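Local coordinates for PA0821 (Pseudomonas aeruginosa, PDB 7DRG), which probably acts as the immunity protein (antitoxin) that neutralises a VRR-NUC-type nuclease effector of the type VI secretion system, at residues I34-C39 / Y184-T189; D63-L68 / W125-Y130; L73-R78 / L87-D92; F148-L153 / L160-L165. All blocks are in the same frame, centred on the assembly; numbering follows the deposited sequence.

From the N terminus, strand 34-46 opens contact 1, which closes only at strand 182-186, so the other three contacts all form within the chain it spans. Helix 52-69 then opens contact 2. Before this closes at strand 126-131, the hairpin of strands 75-77 and 87-89 completes contact 3, which therefore lies within contact 2. Contact 4 follows in series, turning strand 144-151 back through helix 152-157 to helix 161-173. No two contacts cross. Contacts 1 and 3 pair antiparallel strands, whereas contacts 2 and 4 pack helices against neighbouring strands, joined where Leu126 O meets Ser149 N. Glu66 and Tyr90 link contacts 2 and 3; Asn185 and Ser149 link contacts 1 and 4.

Contact 1: I34-C39 / Y184-T189; sequences IGAVLC and YNLSPT
Asn185 ND2 lies 3.4 Å from Cys39 SG, a contact with sulphur, and is hydrogen-bonded to Gly123 O and Ser149 OG. The other end of the amide, OD1, takes a hydrogen bond from Arg41 NH1, so both polar atoms of this buried side chain are satisfied and the rotation of the amide is fixed. Cys39 SG sits between its own backbone N and carbonyl carbon (chi1 61°), where it meets the amide nitrogen. Val37 shares this face of the strands: its CG1 lies beside Asn185 CB, the two side chains running alongside each other. The pairing is antiparallel. Val37 and Asn185 form the hydrogen-bonded pair, with Val37 N to Asn185 O at 3.0 Å and Asn185 N to Val37 O at 3.1 Å. Ala36-Leu186 and Leu38-Tyr184 on either side are non-hydrogen-bonded pairs. Strand 34-46 also pairs with strand 19-22, and on that side Gly35 and Ala36 both face Ile20 in a classic beta bulge. Beyond Ala36-Leu186, Ser187 N makes a weak bond to Gly35 O. On the opposite face the Tyr184 ring lies against Leu38. Leu38 CD1 stands 4.0 Å from the ring centroid, over one face but offset toward the rim, a CH-pi contact, while Leu38 CB approaches Tyr184 CE1 at 3.6 Å. Ala36 CB fills the next position, 3.8 Å from Tyr184 CD1 and 3.7 Å from Leu186 CD2. Tyr184 OH is hydrogen-bonded to Leu17 O, and Met201 of helix 191-204 packs on the same side chain.

Contact 2: D63-L68 / W125-Y130; sequences DEFERL and WLFDIY
Phe65 reaches from its helix toward Phe127, and its CB already lies 3.9 Å from Phe127 CD2. CG, anti to the backbone N (chi1 174°), lies 3.8 Å from Phe127 CD2. At CG and CD2 the ring has Phe127 CD2 over one of its faces, and farther out CE2 touches Phe127 CB at 3.6 Å. The two side chains run past one another, each pointing toward the other's backbone, with ring centroids 5.4 Å apart and planes inclined at 35°. On the other side of the ring, CE1 comes to 3.5 Å from Leu126 O. At the tip, CZ comes to 3.2 Å from Leu126 O and 4.0 Å from Trp125 CE3, meeting the indole at its edge and near its plane. Helix 52-69 here covers the face of strand 126-131 that carries Phe127. Leu126 points its CB to the other face, and its carbonyl oxygen, which Phe65 approaches, is also bonded to Ser149 N of the adjoining strand. One turn along the helix, Leu68 CB rests 4.1 Å from Trp125 CZ3, and Leu68 O approaches CH2 of the same indole. His72 stacks on the Trp125 ring, Tyr154 meets it edge-to-face, and Val150 of strand 144-151 touches the Trp125 side chain. Phe62 of the same helix as Phe65 also meets the Phe127 ring.

Contact 3: L73-R78 / L87-D92; sequences LTWLWR and LTAYRD
Leu73 CB lies over the centre of one face of the Tyr90 ring, a CH-pi contact 3.6 Å from the centroid, and Leu73 CD1 reaches on to Tyr90 CE1. The Trp77 ring carries Leu87 CD1 over one face, 3.7 Å from the centroid of its six-membered ring. The same methyl touches Trp75 CE3 obliquely at 3.7 Å, so one leucine branch serves both indoles; Leu87 CG, anti to its backbone N (chi1 176°), sits beside them, and chi2 (62°) places CD1. Trp75 CZ3 also touches Ala89 CB at 4.0 Å, while Thr88 O lies at the edge of the Trp75 indole, near the ring plane. Strands 75-77 and 87-89 make a short antiparallel beta hairpin, and strand 75-77 is paired on its other edge with strand 109-114, where Thr74 and Trp75 both face Thr114 in a classic beta bulge. Leu76 and Thr88 form the hydrogen-bonded pair, with Leu76 N to Thr88 O at 2.8 Å and nearly straight (167°), and Thr88 N returning a bond to Leu76 O. The next bond, Tyr90 N to Thr74 O at 2.9 Å, arrives well above the carbonyl plane. On the Thr88 face a water accepts from Arg78 NE and is hydrogen-bonded to Thr88 OG1, 2.8 Å from it. Tyr90 OH is hydrogen-bonded to Glu66 OE2 of helix 52-69, and Arg78 NH2 to Gln83 O and Lys85 O.

Contact 4: F148-L153 / L160-L165; sequences FSVPLL and LDFLQL
Phe148 and Phe162 make the tight part of this contact: the closest atoms are the two CE2 carbons, 3.4 Å apart, with Phe148 CE2 also 3.6 Å from Phe162 CD2. The planes are close to parallel, at 21°, but displaced, with little overlap and centroids 4.9 Å apart. Phe162 CG, anti to its backbone N (chi1 175°), points from the helix toward the strand. Leu165, one turn after Phe162, closes on the same corner of the Phe148 ring, its CB lying 3.8 Å from Phe148 CE2. Strand 144-151 and helix 161-173 run antiparallel here, their short axes 9.6 Å apart at closest approach. Helix 152-157, whose N-cap position is taken by Pro151, begins the turn between them, so the chain doubles back and helix 161-173 packs on the strand. Toward the turn the packing slackens: Val150 CG2 stands 4.0 Å from Phe162 CD2, and beyond it the backbones diverge until Leu153 is exposed to solvent. Asp161 OD2, at the start of the second helix, is hydrogen-bonded to Tyr154 OH. The tight end is enclosed by other residues: the Phe169 ring meets the Phe148 ring, Phe127 touches the Phe148 side chain, Leu40 touches Phe162, and Glu64 and Leu68 of helix 52-69 lie against Leu165.

Contact 1: I34-C39 / Y184-T189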
# COMPACT_ATOMS: atom_id res chain seq x y z
N ILE B 34 -2.32 18.66 -6.90
CA ILE B 34 -3.13 17.49 -6.57
C ILE B 34 -2.84 16.41 -7.60
O ILE B 34 -3.18 16.56 -8.78
CB ILE B 34 -4.62 17.84 -6.53
CG1 ILE B 34 -4.89 18.96 -5.52
CG2 ILE B 34 -5.44 16.59 -6.21
CD1 ILE B 34 -6.32 19.47 -5.55
N GLY B 35 -2.21 15.32 -7.17
CA GLY B 35 -1.83 14.27 -8.10
C GLY B 35 -2.93 13.28 -8.43
O GLY B 35 -2.93 12.69 -9.51
N ALA B 36 -3.85 13.08 -7.49
CA ALA B 36 -4.91 12.08 -7.68
C ALA B 36 -6.15 12.45 -6.87
O ALA B 36 -6.00 12.93 -5.80
CB ALA B 36 -4.40 10.71 -7.29
N VAL B 37 -7.33 12.19 -7.42
CA VAL B 37 -8.56 12.46 -6.65
C VAL B 37 -9.51 11.28 -6.86
O VAL B 37 -9.69 10.88 -7.96
CB VAL B 37 -9.21 13.81 -6.96
CG1 VAL B 37 -9.54 13.96 -8.42
CG2 VAL B 37 -10.45 14.04 -6.10
N LEU B 38 -10.02 10.75 -5.77
CA LEU B 38 -10.95 9.61 -5.82
C LEU B 38 -12.32 10.14 -6.27
O LEU B 38 -12.81 11.07 -5.69
CB LEU B 38 -11.03 8.94 -4.45
CG LEU B 38 -11.80 7.62 -4.39
CD1 LEU B 38 -11.26 6.57 -5.33
CD2 LEU B 38 -11.88 7.11 -2.98
N CYS B 39 -12.87 9.51 -7.29
CA CYS B 39 -14.15 9.95 -7.81
C CYS B 39 -14.92 8.75 -8.35
O CYS B 39 -14.46 7.61 -8.27
CB CYS B 39 -13.93 11.03 -8.89
SG CYS B 39 -12.98 10.41 -10.30
N TYR B 184 -9.28 6.75 -9.42
CA TYR B 184 -8.52 7.98 -9.24
C TYR B 184 -8.32 8.65 -10.58
O TYR B 184 -7.75 8.05 -11.50
CB TYR B 184 -7.16 7.72 -8.59
CG TYR B 184 -7.26 7.49 -7.12
CD1 TYR B 184 -7.38 8.56 -6.23
CD2 TYR B 184 -7.29 6.21 -6.60
CE1 TYR B 184 -7.50 8.34 -4.88
CE2 TYR B 184 -7.40 5.98 -5.24
CZ TYR B 184 -7.51 7.05 -4.39
OH TYR B 184 -7.64 6.84 -3.04
N ASN B 185 -8.78 9.89 -10.70
CA ASN B 185 -8.29 10.74 -11.78
C ASN B 185 -6.90 11.21 -11.40
O ASN B 185 -6.68 11.63 -10.27
CB ASN B 185 -9.21 11.95 -12.01
CG ASN B 185 -10.48 11.59 -12.73
OD1 ASN B 185 -10.55 10.56 -13.42
ND2 ASN B 185 -11.49 12.44 -12.61
N LEU B 186 -5.96 11.13 -12.34
CA LEU B 186 -4.60 11.59 -12.10
C LEU B 186 -4.38 12.94 -12.77
O LEU B 186 -5.18 13.39 -13.59
CB LEU B 186 -3.58 10.57 -12.60
CG LEU B 186 -3.76 9.14 -12.08
CD1 LEU B 186 -2.62 8.26 -12.59
CD2 LEU B 186 -3.83 9.11 -10.56
N SER B 187 -3.27 13.57 -12.41
CA SER B 187 -2.91 14.85 -13.00
C SER B 187 -2.88 14.74 -14.52
O SER B 187 -2.32 13.78 -15.06
CB SER B 187 -1.54 15.29 -12.47
OG SER B 187 -1.04 16.35 -13.27
N PRO B 188 -3.49 15.69 -15.24
CA PRO B 188 -3.52 15.58 -16.71
C PRO B 188 -2.14 15.64 -17.35
O PRO B 188 -1.96 15.12 -18.45
CB PRO B 188 -4.38 16.78 -17.13
CG PRO B 188 -5.21 17.09 -15.93
CD PRO B 188 -4.34 16.78 -14.75
N THR B 189 -1.17 16.27 -16.68
CA THR B 189 0.16 16.43 -17.25
C THR B 189 1.24 15.67 -16.51
O THR B 189 2.27 15.34 -17.11
CB THR B 189 0.55 17.92 -17.28
OG1 THR B 189 0.41 18.48 -15.97
CG2 THR B 189 -0.33 18.66 -18.24

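Contact 2: D63-L68 / W125-Y130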
# COMPACT_ATOMS: atom_id res chain seq x y z
N ASP B 63 -23.54 17.57 -23.60
CA ASP B 63 -24.61 18.47 -23.16
C ASP B 63 -25.22 17.98 -21.85
O ASP B 63 -25.45 18.76 -20.93
CB ASP B 63 -25.70 18.57 -24.23
CG ASP B 63 -25.30 19.41 -25.43
OD1 ASP B 63 -24.33 20.19 -25.34
OD2 ASP B 63 -25.99 19.29 -26.47
N GLU B 64 -25.50 16.67 -21.78
CA GLU B 64 -26.05 16.06 -20.57
C GLU B 64 -25.11 16.22 -19.38
O GLU B 64 -25.54 16.54 -18.26
CB GLU B 64 -26.30 14.58 -20.81
CG GLU B 64 -27.67 14.21 -21.24
CD GLU B 64 -27.91 12.73 -21.04
OE1 GLU B 64 -27.46 11.94 -21.89
OE2 GLU B 64 -28.51 12.36 -20.00
N PHE B 65 -23.82 15.97 -19.60
CA PHE B 65 -22.84 16.07 -18.54
C PHE B 65 -22.65 17.52 -18.10
O PHE B 65 -22.57 17.81 -16.90
CB PHE B 65 -21.52 15.46 -19.02
CG PHE B 65 -20.38 15.62 -18.06
CD1 PHE B 65 -20.24 14.77 -16.98
CD2 PHE B 65 -19.44 16.62 -18.26
CE1 PHE B 65 -19.18 14.91 -16.11
CE2 PHE B 65 -18.36 16.76 -17.38
CZ PHE B 65 -18.25 15.90 -16.31
N GLU B 66 -22.60 18.43 -19.07
CA GLU B 66 -22.31 19.82 -18.77
C GLU B 66 -23.43 20.47 -17.97
O GLU B 66 -23.18 21.42 -17.22
CB GLU B 66 -22.05 20.59 -20.07
CG GLU B 66 -21.39 21.93 -19.90
CD GLU B 66 -21.04 22.58 -21.23
OE1 GLU B 66 -21.89 22.57 -22.14
OE2 GLU B 66 -19.91 23.11 -21.36
N ARG B 67 -24.67 19.99 -18.12
CA ARG B 67 -25.75 20.52 -17.28
C ARG B 67 -25.43 20.35 -15.80
O ARG B 67 -25.76 21.22 -14.99
CB ARG B 67 -27.08 19.84 -17.61
CG ARG B 67 -28.26 20.46 -16.88
CD ARG B 67 -29.57 19.74 -17.18
NE ARG B 67 -29.54 18.35 -16.76
CZ ARG B 67 -29.76 17.93 -15.51
NH1 ARG B 67 -30.02 18.81 -14.55
NH2 ARG B 67 -29.70 16.64 -15.23
N LEU B 68 -24.74 19.27 -15.44
CA LEU B 68 -24.32 19.07 -14.07
C LEU B 68 -22.98 19.74 -13.76
O LEU B 68 -22.80 20.28 -12.67
CB LEU B 68 -24.20 17.57 -13.76
CG LEU B 68 -25.34 16.67 -14.20
CD1 LEU B 68 -25.06 15.24 -13.74
CD2 LEU B 68 -26.68 17.18 -13.66
N TRP B 125 -14.36 16.15 -11.53
CA TRP B 125 -15.24 16.20 -12.70
C TRP B 125 -14.38 16.00 -13.94
O TRP B 125 -13.34 16.66 -14.09
CB TRP B 125 -15.96 17.55 -12.80
CG TRP B 125 -16.92 17.87 -11.69
CD1 TRP B 125 -16.65 18.55 -10.54
CD2 TRP B 125 -18.33 17.57 -11.66
NE1 TRP B 125 -17.80 18.68 -9.79
CE2 TRP B 125 -18.84 18.08 -10.45
CE3 TRP B 125 -19.19 16.91 -12.53
CZ2 TRP B 125 -20.18 17.96 -10.09
CZ3 TRP B 125 -20.53 16.78 -12.18
CH2 TRP B 125 -21.00 17.31 -10.96
N LEU B 126 -14.81 15.11 -14.83
CA LEU B 126 -14.03 14.76 -16.01
C LEU B 126 -14.97 14.42 -17.16
O LEU B 126 -15.99 13.77 -16.95
CB LEU B 126 -13.12 13.56 -15.73
CG LEU B 126 -12.41 12.95 -16.94
CD1 LEU B 126 -11.21 13.80 -17.29
CD2 LEU B 126 -12.01 11.50 -16.68
N PHE B 127 -14.61 14.86 -18.36
CA PHE B 127 -15.25 14.36 -19.58
C PHE B 127 -14.15 14.28 -20.62
O PHE B 127 -13.63 15.32 -21.04
CB PHE B 127 -16.39 15.27 -20.03
CG PHE B 127 -17.24 14.70 -21.13
CD1 PHE B 127 -16.92 14.90 -22.47
CD2 PHE B 127 -18.40 13.98 -20.84
CE1 PHE B 127 -17.71 14.40 -23.49
CE2 PHE B 127 -19.20 13.48 -21.87
CZ PHE B 127 -18.85 13.67 -23.18
N ASP B 128 -13.79 13.07 -21.03
CA ASP B 128 -12.59 12.84 -21.83
C ASP B 128 -12.94 11.99 -23.04
O ASP B 128 -13.34 10.83 -22.89
CB ASP B 128 -11.53 12.13 -20.96
CG ASP B 128 -10.19 11.97 -21.65
OD1 ASP B 128 -10.06 12.21 -22.86
OD2 ASP B 128 -9.23 11.60 -20.94
N ILE B 129 -12.78 12.55 -24.24
CA ILE B 129 -13.00 11.83 -25.49
C ILE B 129 -11.66 11.54 -26.13
O ILE B 129 -10.83 12.44 -26.31
CB ILE B 129 -13.87 12.63 -26.47
CG1 ILE B 129 -15.25 12.89 -25.89
CG2 ILE B 129 -13.98 11.88 -27.81
CD1 ILE B 129 -16.01 13.96 -26.67
N TYR B 130 -11.44 10.28 -26.50
CA TYR B 130 -10.26 9.86 -27.26
C TYR B 130 -10.77 9.08 -28.47
O TYR B 130 -11.20 7.94 -28.34
CB TYR B 130 -9.33 9.04 -26.38
CG TYR B 130 -8.10 8.49 -27.07
CD1 TYR B 130 -6.95 9.25 -27.16
CD2 TYR B 130 -8.10 7.21 -27.60
CE1 TYR B 130 -5.82 8.75 -27.78
CE2 TYR B 130 -6.98 6.70 -28.22
CZ TYR B 130 -5.85 7.48 -28.31
OH TYR B 130 -4.72 6.99 -28.92

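Contact 3: L73-R78 / L87-D92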
# COMPACT_ATOMS: atom_id res chain seq x y z
N LEU B 73 -16.24 22.95 -14.15
CA LEU B 73 -15.18 22.70 -15.12
C LEU B 73 -14.25 23.90 -15.21
O LEU B 73 -14.68 25.05 -15.11
CB LEU B 73 -15.78 22.41 -16.50
CG LEU B 73 -16.59 21.12 -16.59
CD1 LEU B 73 -17.13 20.94 -18.01
CD2 LEU B 73 -15.74 19.93 -16.18
N THR B 74 -12.96 23.63 -15.41
CA THR B 74 -11.95 24.68 -15.39
C THR B 74 -11.00 24.67 -16.59
O THR B 74 -10.53 25.73 -17.00
CB THR B 74 -11.13 24.58 -14.10
OG1 THR B 74 -10.68 23.23 -13.93
CG2 THR B 74 -11.97 24.99 -12.90
N TRP B 75 -10.74 23.50 -17.18
CA TRP B 75 -9.73 23.38 -18.23
C TRP B 75 -10.18 22.42 -19.32
O TRP B 75 -10.86 21.43 -19.05
CB TRP B 75 -8.38 22.89 -17.66
CG TRP B 75 -7.89 23.73 -16.55
CD1 TRP B 75 -7.91 23.42 -15.22
CD2 TRP B 75 -7.28 25.02 -16.65
NE1 TRP B 75 -7.38 24.45 -14.49
CE2 TRP B 75 -6.97 25.44 -15.34
CE3 TRP B 75 -6.99 25.87 -17.72
CZ2 TRP B 75 -6.38 26.67 -15.07
CZ3 TRP B 75 -6.39 27.09 -17.45
CH2 TRP B 75 -6.09 27.48 -16.13
N LEU B 76 -9.76 22.72 -20.55
CA LEU B 76 -9.90 21.80 -21.67
C LEU B 76 -8.51 21.48 -22.22
O LEU B 76 -7.79 22.39 -22.68
CB LEU B 76 -10.78 22.40 -22.77
CG LEU B 76 -10.78 21.58 -24.06
CD1 LEU B 76 -11.38 20.21 -23.82
CD2 LEU B 76 -11.55 22.33 -25.14
N TRP B 77 -8.14 20.20 -22.19
CA TRP B 77 -6.89 19.71 -22.76
C TRP B 77 -7.17 19.05 -24.10
O TRP B 77 -8.11 18.26 -24.23
CB TRP B 77 -6.21 18.71 -21.81
CG TRP B 77 -5.53 19.32 -20.60
CD1 TRP B 77 -6.01 19.38 -19.32
CD2 TRP B 77 -4.23 19.94 -20.57
NE1 TRP B 77 -5.09 20.00 -18.50
CE2 TRP B 77 -4.00 20.36 -19.24
CE3 TRP B 77 -3.26 20.19 -21.54
CZ2 TRP B 77 -2.82 21.00 -18.86
CZ3 TRP B 77 -2.09 20.83 -21.16
CH2 TRP B 77 -1.89 21.24 -19.83
N ARG B 78 -6.35 19.37 -25.10
CA ARG B 78 -6.45 18.77 -26.42
C ARG B 78 -5.05 18.40 -26.90
O ARG B 78 -4.11 19.19 -26.75
CB ARG B 78 -7.11 19.72 -27.44
CG ARG B 78 -8.59 20.03 -27.16
CD ARG B 78 -9.13 21.02 -28.18
NE ARG B 78 -8.31 22.22 -28.20
CZ ARG B 78 -8.21 23.04 -29.23
NH1 ARG B 78 -8.91 22.80 -30.34
NH2 ARG B 78 -7.43 24.11 -29.14
N LEU B 87 -3.89 23.64 -24.16
CA LEU B 87 -4.58 23.97 -22.92
C LEU B 87 -5.40 25.23 -23.10
O LEU B 87 -4.87 26.26 -23.52
CB LEU B 87 -3.58 24.16 -21.77
CG LEU B 87 -4.25 24.61 -20.47
CD1 LEU B 87 -5.24 23.55 -19.99
CD2 LEU B 87 -3.20 24.90 -19.41
N THR B 88 -6.69 25.16 -22.76
CA THR B 88 -7.59 26.30 -22.84
C THR B 88 -8.39 26.40 -21.55
O THR B 88 -8.92 25.39 -21.07
CB THR B 88 -8.55 26.16 -24.04
OG1 THR B 88 -7.80 25.88 -25.23
CG2 THR B 88 -9.35 27.44 -24.24
N ALA B 89 -8.49 27.60 -20.99
CA ALA B 89 -9.39 27.80 -19.86
C ALA B 89 -10.82 27.54 -20.29
O ALA B 89 -11.22 27.90 -21.40
CB ALA B 89 -9.26 29.22 -19.30
N TYR B 90 -11.60 26.89 -19.42
CA TYR B 90 -12.95 26.48 -19.79
C TYR B 90 -13.81 27.67 -20.22
O TYR B 90 -14.61 27.56 -21.15
CB TYR B 90 -13.59 25.72 -18.63
CG TYR B 90 -15.05 25.34 -18.84
CD1 TYR B 90 -15.41 24.41 -19.80
CD2 TYR B 90 -16.04 25.89 -18.04
CE1 TYR B 90 -16.75 24.05 -19.99
CE2 TYR B 90 -17.38 25.54 -18.21
CZ TYR B 90 -17.72 24.62 -19.18
OH TYR B 90 -19.05 24.28 -19.34
N ARG B 91 -13.63 28.81 -19.55
CA ARG B 91 -14.31 30.04 -19.92
C ARG B 91 -14.06 30.44 -21.37
O ARG B 91 -14.92 31.06 -22.00
CB ARG B 91 -13.85 31.18 -19.01
CG ARG B 91 -14.76 31.49 -17.85
CD ARG B 91 -14.31 32.79 -17.18
NE ARG B 91 -14.43 33.93 -18.08
CZ ARG B 91 -15.50 34.72 -18.14
NH1 ARG B 91 -16.54 34.49 -17.36
NH2 ARG B 91 -15.52 35.74 -18.99
N ASP B 92 -12.88 30.14 -21.90
CA ASP B 92 -12.47 30.59 -23.22
C ASP B 92 -12.76 29.57 -24.32
O ASP B 92 -12.42 29.83 -25.49
CB ASP B 92 -10.98 30.92 -23.23
CG ASP B 92 -10.62 32.00 -22.24
OD1 ASP B 92 -11.50 32.83 -21.93
OD2 ASP B 92 -9.45 32.02 -21.78
O HOH W 1 -7.45 23.06 -25.44

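Contact 4: F148-L153 / L160-L165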
# COMPACT_ATOMS: atom_id res chain seq x y z
N PHE B 148 -15.72 9.64 -18.09
CA PHE B 148 -16.31 10.80 -17.44
C PHE B 148 -16.49 10.49 -15.97
O PHE B 148 -16.55 9.33 -15.56
CB PHE B 148 -17.65 11.19 -18.10
CG PHE B 148 -18.75 10.22 -17.83
CD1 PHE B 148 -18.80 9.01 -18.49
CD2 PHE B 148 -19.74 10.52 -16.90
CE1 PHE B 148 -19.83 8.10 -18.23
CE2 PHE B 148 -20.77 9.63 -16.63
CZ PHE B 148 -20.81 8.41 -17.30
N SER B 149 -16.54 11.54 -15.15
CA SER B 149 -16.60 11.29 -13.73
C SER B 149 -17.30 12.44 -13.01
O SER B 149 -17.33 13.57 -13.49
CB SER B 149 -15.20 11.09 -13.14
OG SER B 149 -14.49 12.32 -13.10
N VAL B 150 -17.82 12.11 -11.83
CA VAL B 150 -18.37 13.09 -10.90
C VAL B 150 -17.75 12.86 -9.52
O VAL B 150 -17.23 11.77 -9.24
CB VAL B 150 -19.91 13.01 -10.82
CG1 VAL B 150 -20.55 13.17 -12.20
CG2 VAL B 150 -20.33 11.69 -10.15
N PRO B 151 -17.81 13.86 -8.64
CA PRO B 151 -17.29 13.68 -7.28
C PRO B 151 -18.12 12.70 -6.47
O PRO B 151 -19.31 12.50 -6.72
CB PRO B 151 -17.37 15.09 -6.67
CG PRO B 151 -17.52 16.01 -7.83
CD PRO B 151 -18.21 15.25 -8.90
N LEU B 152 -17.47 12.09 -5.48
CA LEU B 152 -18.18 11.17 -4.60
C LEU B 152 -19.27 11.89 -3.81
O LEU B 152 -20.35 11.33 -3.58
CB LEU B 152 -17.19 10.49 -3.64
CG LEU B 152 -16.11 9.63 -4.28
CD1 LEU B 152 -15.33 8.89 -3.20
CD2 LEU B 152 -16.69 8.63 -5.26
N LEU B 153 -19.01 13.13 -3.38
CA LEU B 153 -20.02 13.86 -2.63
C LEU B 153 -21.22 14.18 -3.51
O LEU B 153 -22.36 14.14 -3.04
CB LEU B 153 -19.42 15.14 -2.04
CG LEU B 153 -20.36 15.98 -1.16
CD1 LEU B 153 -20.85 15.18 0.05
CD2 LEU B 153 -19.67 17.26 -0.71
N LEU B 160 -28.82 9.13 -8.43
CA LEU B 160 -29.25 8.61 -9.72
C LEU B 160 -28.63 9.35 -10.90
O LEU B 160 -28.82 8.91 -12.04
CB LEU B 160 -30.78 8.66 -9.84
CG LEU B 160 -31.52 7.88 -8.75
CD1 LEU B 160 -33.00 7.89 -9.03
CD2 LEU B 160 -31.00 6.45 -8.65
N ASP B 161 -27.90 10.44 -10.67
CA ASP B 161 -27.48 11.28 -11.79
C ASP B 161 -26.38 10.62 -12.63
O ASP B 161 -26.50 10.54 -13.86
CB ASP B 161 -27.00 12.64 -11.28
CG ASP B 161 -28.14 13.57 -10.93
OD1 ASP B 161 -29.31 13.11 -10.89
OD2 ASP B 161 -27.88 14.77 -10.70
N PHE B 162 -25.29 10.18 -11.99
CA PHE B 162 -24.23 9.52 -12.74
C PHE B 162 -24.76 8.26 -13.42
O PHE B 162 -24.46 7.99 -14.59
CB PHE B 162 -23.05 9.19 -11.82
CG PHE B 162 -21.97 8.39 -12.49
CD1 PHE B 162 -22.07 7.02 -12.59
CD2 PHE B 162 -20.86 9.02 -13.04
CE1 PHE B 162 -21.10 6.27 -13.21
CE2 PHE B 162 -19.87 8.28 -13.66
CZ PHE B 162 -19.99 6.91 -13.75
N LEU B 163 -25.54 7.46 -12.68
CA LEU B 163 -26.11 6.25 -13.25
C LEU B 163 -26.92 6.56 -14.51
O LEU B 163 -26.78 5.88 -15.53
CB LEU B 163 -26.97 5.57 -12.19
CG LEU B 163 -27.81 4.37 -12.60
CD1 LEU B 163 -26.93 3.27 -13.15
CD2 LEU B 163 -28.61 3.89 -11.39
N GLN B 164 -27.76 7.61 -14.46
CA GLN B 164 -28.53 8.00 -15.63
C GLN B 164 -27.62 8.38 -16.80
O GLN B 164 -27.90 8.03 -17.95
CB GLN B 164 -29.46 9.17 -15.28
CG GLN B 164 -30.43 9.52 -16.39
CD GLN B 164 -31.52 8.47 -16.55
OE1 GLN B 164 -32.34 8.26 -15.65
NE2 GLN B 164 -31.52 7.79 -17.69
N LEU B 165 -26.53 9.10 -16.52
CA LEU B 165 -25.59 9.44 -17.58
C LEU B 165 -24.99 8.19 -18.21
O LEU B 165 -24.89 8.08 -19.43
CB LEU B 165 -24.47 10.35 -17.05
CG LEU B 165 -24.82 11.74 -16.55
CD1 LEU B 165 -23.55 12.42 -16.03
CD2 LEU B 165 -25.47 12.58 -17.65